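Local coordinates for envelopment polyprotein (Bovine Schmallenberg virus BH80/Germany/2011, PDB 7A56) that probably drives virus entry by fusing the viral and host membranes, as a class II fusion glycoprotein captured in its trimeric postfusion conformation, at residues D394-I399 and S410-C415; F152-S157 and K281-C286. All blocks are in the same frame, centred on the assembly; numbering follows the deposited sequence.

How the interactions relate
Both interactions lie in one elongated class II fusion subunit, with centres about 54 Å apart and nearest atoms about 33 Å apart, so they do not touch. The centre of interaction 1 lies about 14 Å from the centre of the chain, in a compact C-terminal pair of four-stranded sheets; that of interaction 2 lies about 50 Å from it, toward one end of the molecule. The first joins an edge strand to its neighbour, whereas the second packs side chains between layers without a direct hydrogen bond. Each has a phosphate beside it, at Lys398 in interaction 1 and about 3 Å from the Lys154 side chain in interaction 2. Both take part in subunit contacts of the postfusion trimer.

Interaction 1 of 2, residues D394-I399 and S410-C415; sequences DTYIKI and SIKLNC. With PO4 (phosphate ion), chain J.
Asp394 pairs with Asn414 at the edge of a four-stranded antiparallel sheet, one half of the C-terminal beta-sandwich, consistent with domain III of class II fusion proteins. Two backbone bonds join them: Asp394 N to Asn414 O and Asn414 N to Asp394 O, both 2.9 Å. Both side chains point the same way, and Asp394 OD1 accepts from Ser114 OG of the second subunit. Thr395 lays CG2 beside Leu413 CD2 (3.8 Å). Its OG1, held between the backbone N and the carbonyl carbon (chi1 65°), donates to Ile397 O at 2.8 Å. At Tyr396 the two chains have parted, and one water bridges the gap, accepting from Tyr396 N and donating to Lys412 O. Over one face of the tyrosine ring, Lys412 CE sits centrally, 3.5 Å from the centroid in a CH-pi contact. Lys412 NZ makes a cation-pi interaction, 4.1 Å from the Tyr396 ring centroid, while also donating to Gln312 O. Ile397 CD1 meets Ile411 CG2 at 4.1 Å. Finally, Lys398 NZ donates to O3 of a phosphate probably from the crystallisation liquor (2.5 Å), which Lys390 of this chain and Gln197 of the second subunit also bind.

Interaction 2 of 2, residues F152-S157 and K281-C286; sequences FSKERS and KFDYVC
Phe152 sets CD1 over the centre of one face of the Phe282 ring, 3.4 Å above its plane, while Lys154 N lies in plane at that ring's edge. The two phenyl planes are inclined by 36°, an oblique aromatic pair. Tyr284 is met at its edge: Lys154 CD lies in the plane of the ring, 3.5 Å from Tyr284 CE1, and two waters lie in the same plane beside the hydroxyl. Phe282 and Tyr284 belong to a two-stranded antiparallel sheet, 281-285 with 293-296, that packs against strands 150-158 and 172-183 near one end of the elongated molecule, consistent with domain II of class II fusion proteins. The axes of the short strands 152-154 and 281-285 approach to 7.7 Å and cross at -41°, and no direct hydrogen bond joins the segments. Leu175, on strand 172-183, packs against both Phe282 and Tyr284; from strand 293-296, Leu296 packs on both phenylalanines and Val294 on Phe282.

The alkyl chain of Lys154 spans the two rings: its CG touches Phe282 CE2 at 3.7 Å as the side chains slide past each other in opposite directions. CG of Tyr284 sits between the backbone N and the carbonyl carbon (chi1 62°), and the hydroxyl reaches the corner where the chain turns at Glu155 and Arg156. Two waters, 2.7 and 3.0 Å from Tyr284 OH, link the phenol to Glu155 O and Ser157 O respectively, while Tyr284 OH also packs on Ser157 CA (3.5 Å). The same region takes part in the trimer interface: Asp283 is salt-bridged to Arg156 of the second subunit, which also makes a cation-pi contact with Tyr284, and reciprocally Arg156 of this chain bridges to Asp283 of the third subunit. Asp283 OD1 additionally accepts from Tyr284 N at 2.8 Å, on the anti side of the carboxylate.

Interaction 1 of 2, residues D394-I399 and S410-C415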
loop_
_atom_site.group_PDB
_atom_site.type_symbol
_atom_site.label_atom_id
_atom_site.label_comp_id
_atom_site.label_asym_id
_atom_site.label_seq_id
_atom_site.Cartn_x
_atom_site.Cartn_y
_atom_site.Cartn_z
ATOM N N ASP A 394 17.758 -13.086 -4.159
ATOM C CA ASP A 394 16.534 -12.306 -4.293
ATOM C C ASP A 394 16.872 -10.871 -4.692
ATOM O O ASP A 394 17.925 -10.348 -4.336
ATOM C CB ASP A 394 15.761 -12.321 -2.984
ATOM C CG ASP A 394 15.140 -13.660 -2.706
ATOM O OD1 ASP A 394 14.433 -14.185 -3.590
ATOM O OD2 ASP A 394 15.343 -14.186 -1.598
ATOM N N THR A 395 15.976 -10.233 -5.451
ATOM C CA THR A 395 16.205 -8.879 -5.961
ATOM C C THR A 395 15.135 -7.944 -5.414
ATOM O O THR A 395 14.100 -8.373 -4.917
ATOM C CB THR A 395 16.200 -8.822 -7.505
ATOM O OG1 THR A 395 14.899 -9.169 -7.986
ATOM C CG2 THR A 395 17.165 -9.823 -8.066
ATOM N N TYR A 396 15.391 -6.653 -5.523
ATOM C CA TYR A 396 14.459 -5.637 -5.055
ATOM C C TYR A 396 13.889 -4.827 -6.216
ATOM O O TYR A 396 13.145 -3.862 -5.999
ATOM C CB TYR A 396 15.145 -4.722 -4.024
ATOM C CG TYR A 396 15.294 -5.381 -2.653
ATOM C CD1 TYR A 396 16.398 -6.203 -2.356
ATOM C CD2 TYR A 396 14.364 -5.154 -1.636
ATOM C CE1 TYR A 396 16.535 -6.793 -1.133
ATOM C CE2 TYR A 396 14.517 -5.728 -0.381
ATOM C CZ TYR A 396 15.603 -6.548 -0.139
ATOM O OH TYR A 396 15.777 -7.149 1.064
ATOM N N ILE A 397 14.190 -5.246 -7.440
ATOM C CA ILE A 397 13.551 -4.773 -8.662
ATOM C C ILE A 397 13.423 -5.982 -9.569
ATOM O O ILE A 397 14.264 -6.895 -9.537
ATOM C CB ILE A 397 14.331 -3.655 -9.416
ATOM C CG1 ILE A 397 15.765 -4.134 -9.752
ATOM C CG2 ILE A 397 14.262 -2.336 -8.599
ATOM C CD1 ILE A 397 16.604 -3.150 -10.516
ATOM N N LYS A 398 12.393 -5.955 -10.438
ATOM C CA LYS A 398 12.248 -6.999 -11.463
ATOM C C LYS A 398 12.669 -6.536 -12.849
ATOM O O LYS A 398 13.077 -7.361 -13.662
ATOM C CB LYS A 398 10.788 -7.508 -11.532
ATOM C CG LYS A 398 10.230 -8.067 -10.227
ATOM C CD LYS A 398 11.060 -9.296 -9.788
ATOM C CE LYS A 398 11.042 -10.453 -10.819
ATOM N NZ LYS A 398 11.826 -11.665 -10.307
ATOM N N ILE A 399 12.672 -5.235 -13.100
ATOM C CA ILE A 399 13.088 -4.719 -14.402
ATOM C C ILE A 399 13.938 -3.498 -14.120
ATOM O O ILE A 399 13.758 -2.815 -13.100
ATOM C CB ILE A 399 11.874 -4.373 -15.303
ATOM C CG1 ILE A 399 11.109 -3.233 -14.698
ATOM C CG2 ILE A 399 10.912 -5.533 -15.409
ATOM C CD1 ILE A 399 10.189 -2.565 -15.696
ATOM N N SER A 410 23.430 0.362 -9.785
ATOM C CA SER A 410 23.618 -0.391 -8.546
ATOM C C SER A 410 22.314 -1.051 -8.137
ATOM O O SER A 410 21.241 -0.480 -8.319
ATOM C CB SER A 410 24.135 0.487 -7.400
ATOM O OG SER A 410 23.326 1.619 -7.231
ATOM N N ILE A 411 22.418 -2.249 -7.554
ATOM C CA ILE A 411 21.252 -3.018 -7.127
ATOM C C ILE A 411 21.530 -3.601 -5.751
ATOM O O ILE A 411 22.680 -3.777 -5.347
ATOM C CB ILE A 411 20.900 -4.178 -8.083
ATOM C CG1 ILE A 411 21.992 -5.242 -8.111
ATOM C CG2 ILE A 411 20.518 -3.654 -9.468
ATOM C CD1 ILE A 411 21.748 -6.286 -9.198
ATOM N N LYS A 412 20.454 -3.925 -5.038
ATOM C CA LYS A 412 20.560 -4.585 -3.744
ATOM C C LYS A 412 19.984 -5.990 -3.860
ATOM O O LYS A 412 18.976 -6.198 -4.549
ATOM C CB LYS A 412 19.847 -3.769 -2.665
ATOM C CG LYS A 412 19.692 -4.465 -1.338
ATOM C CD LYS A 412 19.059 -3.538 -0.301
ATOM C CE LYS A 412 17.555 -3.301 -0.524
ATOM N NZ LYS A 412 16.859 -2.767 0.719
ATOM N N LEU A 413 20.678 -6.956 -3.261
ATOM C CA LEU A 413 20.325 -8.368 -3.307
ATOM C C LEU A 413 20.171 -8.936 -1.905
ATOM O O LEU A 413 20.808 -8.492 -0.947
ATOM C CB LEU A 413 21.379 -9.197 -4.052
ATOM C CG LEU A 413 21.663 -8.772 -5.497
ATOM C CD1 LEU A 413 22.768 -9.667 -6.045
ATOM C CD2 LEU A 413 20.410 -8.784 -6.380
ATOM N N ASN A 414 19.331 -9.935 -1.804
ATOM C CA ASN A 414 19.158 -10.680 -0.570
ATOM C C ASN A 414 19.643 -12.083 -0.881
ATOM O O ASN A 414 18.919 -12.855 -1.513
ATOM C CB ASN A 414 17.701 -10.661 -0.120
ATOM C CG ASN A 414 17.427 -11.620 1.015
ATOM O OD1 ASN A 414 16.741 -12.644 0.846
ATOM N ND2 ASN A 414 17.941 -11.288 2.189
ATOM N N CYS A 415 20.894 -12.400 -0.465
ATOM C CA CYS A 415 21.541 -13.675 -0.747
ATOM C C CYS A 415 21.591 -14.546 0.506
ATOM O O CYS A 415 21.887 -14.051 1.602
ATOM C CB CYS A 415 22.977 -13.494 -1.261
ATOM S SG CYS A 415 23.213 -12.557 -2.751
HETATM P P PO4 J . 12.046 -15.042 -11.675
HETATM O O1 PO4 J . 11.308 -15.749 -10.571
HETATM O O2 PO4 J . 13.533 -15.024 -11.346
HETATM O O3 PO4 J . 11.561 -13.623 -11.868
HETATM O O4 PO4 J . 11.802 -15.768 -12.975
HETATM O O HOH W 1 17.521 -5.581 -6.780
#

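Interaction 2 of 2, residues F152-S157 and K281-C286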
loop_
_atom_site.group_PDB
_atom_site.type_symbol
_atom_site.label_atom_id
_atom_site.label_comp_id
_atom_site.label_asym_id
_atom_site.label_seq_id
_atom_site.Cartn_x
_atom_site.Cartn_y
_atom_site.Cartn_z
ATOM N N PHE A 152 12.953 14.420 37.668
ATOM C CA PHE A 152 13.228 13.319 38.569
ATOM C C PHE A 152 13.256 13.882 39.984
ATOM O O PHE A 152 13.537 15.065 40.181
ATOM C CB PHE A 152 14.572 12.620 38.287
ATOM C CG PHE A 152 15.739 13.578 38.076
ATOM C CD1 PHE A 152 16.458 14.080 39.170
ATOM C CD2 PHE A 152 16.134 13.928 36.771
ATOM C CE1 PHE A 152 17.507 14.950 38.993
ATOM C CE2 PHE A 152 17.208 14.802 36.573
ATOM C CZ PHE A 152 17.894 15.323 37.715
ATOM N N SER A 153 12.948 13.035 40.961
ATOM C CA SER A 153 12.972 13.530 42.355
ATOM C C SER A 153 13.005 12.346 43.316
ATOM O O SER A 153 12.567 11.233 42.984
ATOM C CB SER A 153 11.773 14.427 42.684
ATOM O OG SER A 153 10.548 13.703 42.533
ATOM N N LYS A 154 13.471 12.622 44.540
ATOM C CA LYS A 154 13.361 11.670 45.638
ATOM C C LYS A 154 12.992 12.424 46.909
ATOM O O LYS A 154 13.655 13.412 47.265
ATOM C CB LYS A 154 14.669 10.900 45.856
ATOM C CG LYS A 154 14.823 9.677 44.913
ATOM C CD LYS A 154 16.101 8.875 45.144
ATOM C CE LYS A 154 16.204 7.692 44.140
ATOM N NZ LYS A 154 15.301 6.567 44.511
ATOM N N GLU A 155 11.903 11.974 47.550
ATOM C CA GLU A 155 11.476 12.451 48.854
ATOM C C GLU A 155 12.422 11.892 49.918
ATOM O O GLU A 155 13.188 10.946 49.664
ATOM C CB GLU A 155 10.062 11.964 49.202
ATOM C CG GLU A 155 8.949 12.272 48.217
ATOM C CD GLU A 155 8.488 13.703 48.220
ATOM O OE1 GLU A 155 8.865 14.459 49.133
ATOM O OE2 GLU A 155 7.674 14.074 47.311
ATOM N N ARG A 156 12.332 12.475 51.096
ATOM C CA ARG A 156 13.001 11.950 52.300
ATOM C C ARG A 156 14.525 11.914 52.117
ATOM O O ARG A 156 15.205 11.015 52.614
ATOM C CB ARG A 156 12.473 10.538 52.635
ATOM C CG ARG A 156 10.951 10.432 52.851
ATOM C CD ARG A 156 10.451 8.976 52.674
ATOM N NE ARG A 156 10.503 8.549 51.247
ATOM C CZ ARG A 156 11.362 7.630 50.796
ATOM N NH1 ARG A 156 12.207 7.042 51.649
ATOM N NH2 ARG A 156 11.381 7.296 49.527
ATOM N N SER A 157 15.091 12.912 51.426
ATOM C CA SER A 157 16.515 12.821 51.129
ATOM C C SER A 157 17.428 13.294 52.287
ATOM O O SER A 157 18.597 12.843 52.372
ATOM C CB SER A 157 16.800 13.593 49.839
ATOM O OG SER A 157 16.161 14.861 49.907
ATOM N N LYS A 281 17.419 7.506 34.983
ATOM C CA LYS A 281 18.094 6.646 35.941
ATOM C C LYS A 281 18.800 7.589 36.899
ATOM O O LYS A 281 19.931 8.010 36.648
ATOM C CB LYS A 281 19.090 5.729 35.258
ATOM C CG LYS A 281 18.452 4.622 34.423
ATOM C CD LYS A 281 19.616 3.804 33.906
ATOM C CE LYS A 281 19.233 2.381 33.632
ATOM N NZ LYS A 281 20.444 1.613 33.213
ATOM N N PHE A 282 18.126 7.887 38.014
ATOM C CA PHE A 282 18.517 8.932 38.957
ATOM C C PHE A 282 18.734 8.318 40.337
ATOM O O PHE A 282 17.866 7.582 40.834
ATOM C CB PHE A 282 17.387 9.983 39.057
ATOM C CG PHE A 282 17.462 10.855 40.317
ATOM C CD1 PHE A 282 18.592 11.633 40.585
ATOM C CD2 PHE A 282 16.378 10.935 41.179
ATOM C CE1 PHE A 282 18.656 12.460 41.782
ATOM C CE2 PHE A 282 16.431 11.750 42.343
ATOM C CZ PHE A 282 17.562 12.522 42.609
ATOM N N ASP A 283 19.865 8.623 40.942
ATOM C CA ASP A 283 20.111 8.278 42.346
ATOM C C ASP A 283 21.050 9.338 42.885
ATOM O O ASP A 283 21.389 10.307 42.194
ATOM C CB ASP A 283 20.668 6.819 42.449
ATOM C CG ASP A 283 20.292 6.128 43.768
ATOM O OD1 ASP A 283 20.091 6.857 44.764
ATOM O OD2 ASP A 283 20.257 4.867 43.819
ATOM N N TYR A 284 21.473 9.182 44.143
ATOM C CA TYR A 284 22.371 10.173 44.688
ATOM C C TYR A 284 23.241 9.529 45.768
ATOM O O TYR A 284 22.876 8.495 46.356
ATOM C CB TYR A 284 21.577 11.353 45.294
ATOM C CG TYR A 284 20.641 10.999 46.468
ATOM C CD1 TYR A 284 19.325 10.587 46.232
ATOM C CD2 TYR A 284 21.058 11.116 47.791
ATOM C CE1 TYR A 284 18.472 10.276 47.258
ATOM C CE2 TYR A 284 20.197 10.782 48.847
ATOM C CZ TYR A 284 18.924 10.390 48.578
ATOM O OH TYR A 284 18.074 10.058 49.588
ATOM N N VAL A 285 24.346 10.225 46.080
ATOM C CA VAL A 285 25.327 9.851 47.112
ATOM C C VAL A 285 25.342 10.933 48.193
ATOM O O VAL A 285 25.118 12.120 47.909
ATOM C CB VAL A 285 26.726 9.635 46.477
ATOM C CG1 VAL A 285 27.791 9.508 47.437
ATOM C CG2 VAL A 285 26.714 8.314 45.617
ATOM N N CYS A 286 25.547 10.508 49.440
ATOM C CA CYS A 286 25.463 11.373 50.614
ATOM C C CYS A 286 26.790 11.957 51.007
ATOM O O CYS A 286 27.861 11.363 50.813
ATOM C CB CYS A 286 24.904 10.606 51.833
ATOM S SG CYS A 286 23.226 10.030 51.535
HETATM O O HOH W 2 15.513 9.371 49.355
HETATM O O HOH W 3 18.904 10.027 52.427
#